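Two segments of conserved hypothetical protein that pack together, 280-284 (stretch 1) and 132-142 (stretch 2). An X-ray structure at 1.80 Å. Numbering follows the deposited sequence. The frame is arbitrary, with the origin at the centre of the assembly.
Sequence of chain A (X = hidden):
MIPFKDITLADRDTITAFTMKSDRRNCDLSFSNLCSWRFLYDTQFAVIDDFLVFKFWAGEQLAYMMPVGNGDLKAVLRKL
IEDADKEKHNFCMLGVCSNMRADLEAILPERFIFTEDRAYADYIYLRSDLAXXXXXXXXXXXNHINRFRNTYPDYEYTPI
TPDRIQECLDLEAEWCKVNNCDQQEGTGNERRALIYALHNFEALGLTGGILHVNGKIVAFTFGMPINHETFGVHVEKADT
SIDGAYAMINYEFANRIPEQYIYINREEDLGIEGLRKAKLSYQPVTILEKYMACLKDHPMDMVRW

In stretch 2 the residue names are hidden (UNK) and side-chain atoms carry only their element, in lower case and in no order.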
ATOM      1  N   LEU A 280      -4.693  18.498  24.546  1.00 17.05           N
ATOM      2  CA  LEU A 280      -5.358  19.643  25.181  1.00 17.51           C
ATOM      3  C   LEU A 280      -4.400  20.500  26.028  1.00 17.98           C
ATOM      4  O   LEU A 280      -4.585  21.719  26.123  1.00 18.73           O
ATOM      5  CB  LEU A 280      -6.543  19.191  26.046  1.00 17.31           C
ATOM      6  CG  LEU A 280      -7.780  18.713  25.299  1.00 18.73           C
ATOM      7  CD1 LEU A 280      -8.737  17.990  26.272  1.00 19.65           C
ATOM      8  CD2 LEU A 280      -8.493  19.871  24.582  1.00 19.63           C
ATOM      9  N   SER A 281      -3.412  19.862  26.654  1.00 18.05           N
ATOM     10  CA  SER A 281      -2.482  20.535  27.589  1.00 19.08           C
ATOM     11  C   SER A 281      -1.609  21.573  26.880  1.00 19.47           C
ATOM     12  O   SER A 281      -1.064  22.470  27.531  1.00 19.70           O
ATOM     13  CB  SER A 281      -1.579  19.536  28.350  1.00 18.66           C
ATOM     14  OG  SER A 281      -0.532  18.985  27.526  1.00 20.03           O
ATOM     15  N   TYR A 282      -1.447  21.433  25.557  1.00 19.01           N
ATOM     16  CA  TYR A 282      -0.669  22.408  24.780  1.00 19.26           C
ATOM     17  C   TYR A 282      -1.541  23.565  24.252  1.00 19.32           C
ATOM     18  O   TYR A 282      -1.077  24.386  23.463  1.00 19.24           O
ATOM     19  CB  TYR A 282       0.076  21.715  23.632  1.00 19.29           C
ATOM     20  CG  TYR A 282       1.464  21.250  24.024  1.00 19.97           C
ATOM     21  CD1 TYR A 282       1.721  19.907  24.309  1.00 19.74           C
ATOM     22  CD2 TYR A 282       2.520  22.164  24.138  1.00 19.82           C
ATOM     23  CE1 TYR A 282       3.010  19.476  24.679  1.00 18.41           C
ATOM     24  CE2 TYR A 282       3.809  21.752  24.513  1.00 18.69           C
ATOM     25  CZ  TYR A 282       4.054  20.415  24.785  1.00 18.16           C
ATOM     26  OH  TYR A 282       5.325  20.016  25.157  1.00 18.94           O
ATOM     27  N   GLN A 283      -2.806  23.605  24.666  1.00 19.53           N
ATOM     28  CA  GLN A 283      -3.666  24.790  24.485  1.00 19.81           C
ATOM     29  C   GLN A 283      -3.952  25.126  23.023  1.00 20.00           C
ATOM     30  O   GLN A 283      -3.564  26.207  22.554  1.00 20.05           O
ATOM     31  CB  GLN A 283      -3.040  26.035  25.144  1.00 19.99           C
ATOM     32  CG  GLN A 283      -2.456  25.859  26.530  1.00 21.77           C
ATOM     33  CD  GLN A 283      -3.502  25.469  27.552  1.00 24.74           C
ATOM     34  OE1 GLN A 283      -4.602  26.024  27.574  1.00 26.26           O
ATOM     35  NE2 GLN A 283      -3.168  24.503  28.402  1.00 26.36           N
ATOM     36  N   PRO A 284      -4.677  24.239  22.303  1.00 20.58           N
ATOM     37  CA  PRO A 284      -4.976  24.509  20.899  1.00 20.80           C
ATOM     38  C   PRO A 284      -5.884  25.732  20.731  1.00 21.24           C
ATOM     39  O   PRO A 284      -6.728  26.002  21.601  1.00 21.31           O
ATOM     40  CB  PRO A 284      -5.710  23.242  20.462  1.00 20.82           C
ATOM     41  CG  PRO A 284      -6.343  22.723  21.726  1.00 20.35           C
ATOM     42  CD  PRO A 284      -5.292  22.980  22.756  1.00 20.51           C
ATOM     43  N   UNK A 132       7.484  29.522  21.629  1.00 18.96           N
ATOM     44  CA  UNK A 132       7.922  30.429  22.712  1.00 19.40           C
ATOM     45  C   UNK A 132       7.484  29.942  24.105  1.00 19.78           C
ATOM     46  O   UNK A 132       8.120  30.266  25.112  1.00 19.96           O
ATOM     47  c   UNK A 132       7.734  32.432  21.169  1.00 20.45           C
ATOM     48  c   UNK A 132       7.383  31.872  22.522  1.00 19.44           C
ATOM     49  o   UNK A 132       5.961  31.858  22.667  1.00 20.87           O
ATOM     50  N   UNK A 133       6.390  29.188  24.158  1.00 20.42           N
ATOM     51  CA  UNK A 133       5.724  28.800  25.415  1.00 20.74           C
ATOM     52  C   UNK A 133       5.527  29.985  26.373  1.00 21.60           C
ATOM     53  O   UNK A 133       5.679  29.855  27.579  1.00 22.25           O
ATOM     54  c   UNK A 133       7.604  25.433  25.841  1.00 22.59           C
ATOM     55  c   UNK A 133       6.627  26.415  25.194  1.00 22.43           C
ATOM     56  c   UNK A 133       5.273  25.780  24.915  1.00 21.80           C
ATOM     57  c   UNK A 133       6.447  27.641  26.098  1.00 20.92           C
ATOM     58  N   UNK A 134       5.170  31.140  25.824  1.00 21.75           N
ATOM     59  CA  UNK A 134       5.036  32.366  26.629  1.00 22.32           C
ATOM     60  C   UNK A 134       3.668  32.427  27.322  1.00 22.34           C
ATOM     61  O   UNK A 134       2.658  31.946  26.775  1.00 22.89           O
ATOM     62  c   UNK A 134       5.194  33.566  25.712  1.00 23.03           C
ATOM     63  n   UNK A 134       3.152  35.516  21.491  1.00 33.90           N
ATOM     64  c   UNK A 134       3.324  34.355  22.411  1.00 32.84           C
ATOM     65  c   UNK A 134       4.351  34.607  23.525  1.00 31.52           C
ATOM     66  c   UNK A 134       4.179  33.526  24.575  1.00 26.05           C
ATOM     67  N   UNK A 135       3.641  33.006  28.520  1.00 22.12           N
ATOM     68  CA  UNK A 135       2.388  33.305  29.216  1.00 22.18           C
ATOM     69  C   UNK A 135       1.993  32.312  30.294  1.00 22.33           C
ATOM     70  O   UNK A 135       2.540  31.212  30.356  1.00 22.47           O
ATOM     71  N   UNK A 136       1.035  32.702  31.139  1.00 22.17           N
ATOM     72  CA  UNK A 136       0.578  31.869  32.251  1.00 22.99           C
ATOM     73  C   UNK A 136       0.144  30.455  31.846  1.00 23.33           C
ATOM     74  O   UNK A 136       0.500  29.476  32.509  1.00 24.19           O
ATOM     75  c   UNK A 136      -0.565  32.566  33.015  1.00 22.93           C
ATOM     76  c   UNK A 136      -3.375  31.923  34.685  1.00 26.49           C
ATOM     77  n   UNK A 136      -4.507  32.579  35.336  1.00 27.23           N
ATOM     78  c   UNK A 136      -0.890  31.894  34.348  1.00 23.89           C
ATOM     79  c   UNK A 136      -2.052  32.562  35.095  1.00 24.68           C
ATOM     80  N   UNK A 137      -0.598  30.341  30.749  1.00 23.43           N
ATOM     81  CA  UNK A 137      -1.121  29.033  30.332  1.00 23.55           C
ATOM     82  C   UNK A 137      -0.058  28.018  29.900  1.00 23.82           C
ATOM     83  O   UNK A 137      -0.340  26.820  29.835  1.00 24.16           O
ATOM     84  c   UNK A 137      -2.219  29.167  29.270  1.00 24.01           C
ATOM     85  n   UNK A 137      -4.097  30.829  25.104  1.00 28.98           N
ATOM     86  c   UNK A 137      -1.791  29.741  27.943  1.00 24.13           C
ATOM     87  c   UNK A 137      -2.911  30.875  26.008  1.00 29.38           C
ATOM     88  c   UNK A 137      -2.973  29.719  26.993  1.00 27.98           C
ATOM     89  N   UNK A 138       1.149  28.500  29.615  1.00 23.78           N
ATOM     90  CA  UNK A 138       2.264  27.620  29.241  1.00 23.59           C
ATOM     91  C   UNK A 138       3.325  27.467  30.330  1.00 23.77           C
ATOM     92  O   UNK A 138       4.417  26.964  30.055  1.00 24.09           O
ATOM     93  c   UNK A 138       2.899  28.067  27.923  1.00 23.45           C
ATOM     94  c   UNK A 138       1.044  26.312  25.101  1.00 22.61           C
ATOM     95  c   UNK A 138       0.524  28.674  25.022  1.00 22.73           C
ATOM     96  c   UNK A 138       1.360  28.882  26.121  1.00 21.02           C
ATOM     97  c   UNK A 138       1.858  26.539  26.209  1.00 22.05           C
ATOM     98  c   UNK A 138       2.025  27.828  26.723  1.00 21.52           C
ATOM     99  c   UNK A 138       0.367  27.386  24.504  1.00 21.81           C
ATOM    100  N   UNK A 139       3.011  27.887  31.563  1.00 23.82           N
ATOM    101  CA  UNK A 139       3.963  27.770  32.663  1.00 23.94           C
ATOM    102  C   UNK A 139       4.445  26.342  32.936  1.00 23.78           C
ATOM    103  O   UNK A 139       5.650  26.130  33.101  1.00 24.54           O
ATOM    104  c   UNK A 139       4.533  28.541  35.002  1.00 26.47           C
ATOM    105  c   UNK A 139       3.433  28.408  33.952  1.00 24.78           C
ATOM    106  o   UNK A 139       3.315  29.891  36.530  1.00 33.08           O
ATOM    107  c   UNK A 139       4.344  29.744  35.875  1.00 30.38           C
ATOM    108  n   UNK A 139       5.341  30.629  35.887  1.00 32.32           N
ATOM    109  N   UNK A 140       3.529  25.372  32.988  1.00 23.48           N
ATOM    110  CA  UNK A 140       3.910  23.960  33.151  1.00 23.12           C
ATOM    111  C   UNK A 140       4.825  23.469  32.019  1.00 23.37           C
ATOM    112  O   UNK A 140       5.762  22.694  32.262  1.00 23.30           O
ATOM    113  c   UNK A 140       2.670  23.063  33.251  1.00 23.38           C
ATOM    114  N   UNK A 141       4.550  23.913  30.795  1.00 22.76           N
ATOM    115  CA  UNK A 141       5.369  23.496  29.645  1.00 22.71           C
ATOM    116  C   UNK A 141       6.791  24.058  29.742  1.00 23.23           C
ATOM    117  O   UNK A 141       7.751  23.349  29.466  1.00 22.53           O
ATOM    118  c   UNK A 141       2.040  21.086  27.915  1.00 19.14           C
ATOM    119  c   UNK A 141       3.323  23.222  28.092  1.00 22.00           C
ATOM    120  c   UNK A 141       3.390  21.719  28.190  1.00 21.74           C
ATOM    121  n   UNK A 141       2.062  19.638  28.223  1.00 19.32           N
ATOM    122  c   UNK A 141       4.705  23.864  28.310  1.00 22.78           C
ATOM    123  N   UNK A 142       6.907  25.320  30.164  1.00 23.68           N
ATOM    124  CA  UNK A 142       8.206  25.942  30.414  1.00 23.87           C
ATOM    125  C   UNK A 142       8.953  25.201  31.512  1.00 24.77           C
ATOM    126  O   UNK A 142      10.170  24.990  31.406  1.00 24.55           O
ATOM    127  c   UNK A 142       7.624  28.306  29.650  1.00 23.46           C
ATOM    128  c   UNK A 142       6.115  30.672  31.279  1.00 22.30           C
ATOM    129  n   UNK A 142       7.400  30.357  31.096  1.00 23.21           N
ATOM    130  c   UNK A 142       8.054  27.415  30.797  1.00 23.85           C
ATOM    131  n   UNK A 142       5.718  31.177  32.443  1.00 22.44           N
ATOM    132  n   UNK A 142       5.217  30.483  30.315  1.00 21.79           N
ATOM    133  c   UNK A 142       7.976  29.793  29.872  1.00 23.27           C
TER
HETATM  134  O   HOH W   1      -4.787  28.663  22.872  1.00 37.49           O
HETATM  135  O   HOH W   2       4.867  18.687  27.504  1.00 30.81           O

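Position 132 carries one carbon that bears an oxygen and a second carbon, a small branched hydroxyl side chain beyond the reach of stretch 1: Thr132. Position 133 has four carbons forked at the second. One fork tip lies 4.3 Å from CE2 of Tyr282, at the edge of that ring, and the phi of +47° follows directly on a helix. The fork and the lack of any heteroatom make it Leu133, and the tip is its CD2.

At position 134 four carbons in a row end in nitrogen, out of reach of stretch 1; this is Lys134, whose backbone N gives a weak hydrogen bond to OG1 of Thr132 (3.3 Å). Position 135 has no side-chain atoms, and its phi/psi of 100/166 would jam a CB against the carbonyl O of the residue before. The backbone itself therefore calls for Gly135; stretch 1 has no part in the choice. Position 136 again shows four carbons and a terminal nitrogen, out of reach of the partner: Lys136.

The same atoms recur at position 137, but here CA-to-CB points toward stretch 1. A carbon of the chain packs 3.9 Å from CG of Gln283, and the terminal nitrogen goes on to a water. This is Lys137, the packing carbon is CD, and NZ lies 3.2 Å from water 1, whose oxygen is 2.8 Å from O of Gln283.

Position 138 is one carbon followed by a ring of six, with no oxygen on it. The ring face receives CG of Gln283, 4.2 Å from the centroid, in a CH-pi contact, while a carbon at the ring edge comes 3.3 Å from O of Tyr282. This is Phe138, at the N-cap position, and the edge carbon is CE1.

Position 139 has three carbons, the third bearing one oxygen and one nitrogen, and touches nothing on stretch 1: Gln139. Position 140, a single carbon, is Ala140, also out of contact.

Position 141 offers four carbons in a row and a nitrogen; CA-to-CB points toward stretch 1, and the nitrogen lies 2.8 Å from OG of Ser281. It is Lys141, and NZ donates that hydrogen bond. Position 142 has three carbons, a nitrogen, then a carbon holding two more nitrogens, all out of reach of stretch 1: Arg142. Its NH1 donates to O of Leu133 and to O of Gly135, both at 2.8 Å, tying the loop to the helix.

The contact works through two aromatic rings, one from each stretch. Over Tyr282, Lys141 lays CE 3.6 Å from the ring centroid and NZ 4.1 Å from it, combining CH-pi and cation-pi contacts; NZ also meets water 2 at 3.0 Å, which sits 2.7 Å from OH of Tyr282. Over Phe138, Gln283 contributes its aliphatic part, while its NE2 bonds back to O of Ser281 at 3.1 Å. The cost is O of Tyr282, buried without a hydrogen-bonding partner. Long polar chains serve twice here: CE of Lys141 and CG of Gln283 lie over rings while NZ and NE2 also make hydrogen bonds.

Stretch 2, residues 132-142: TLKGKKFQAKR
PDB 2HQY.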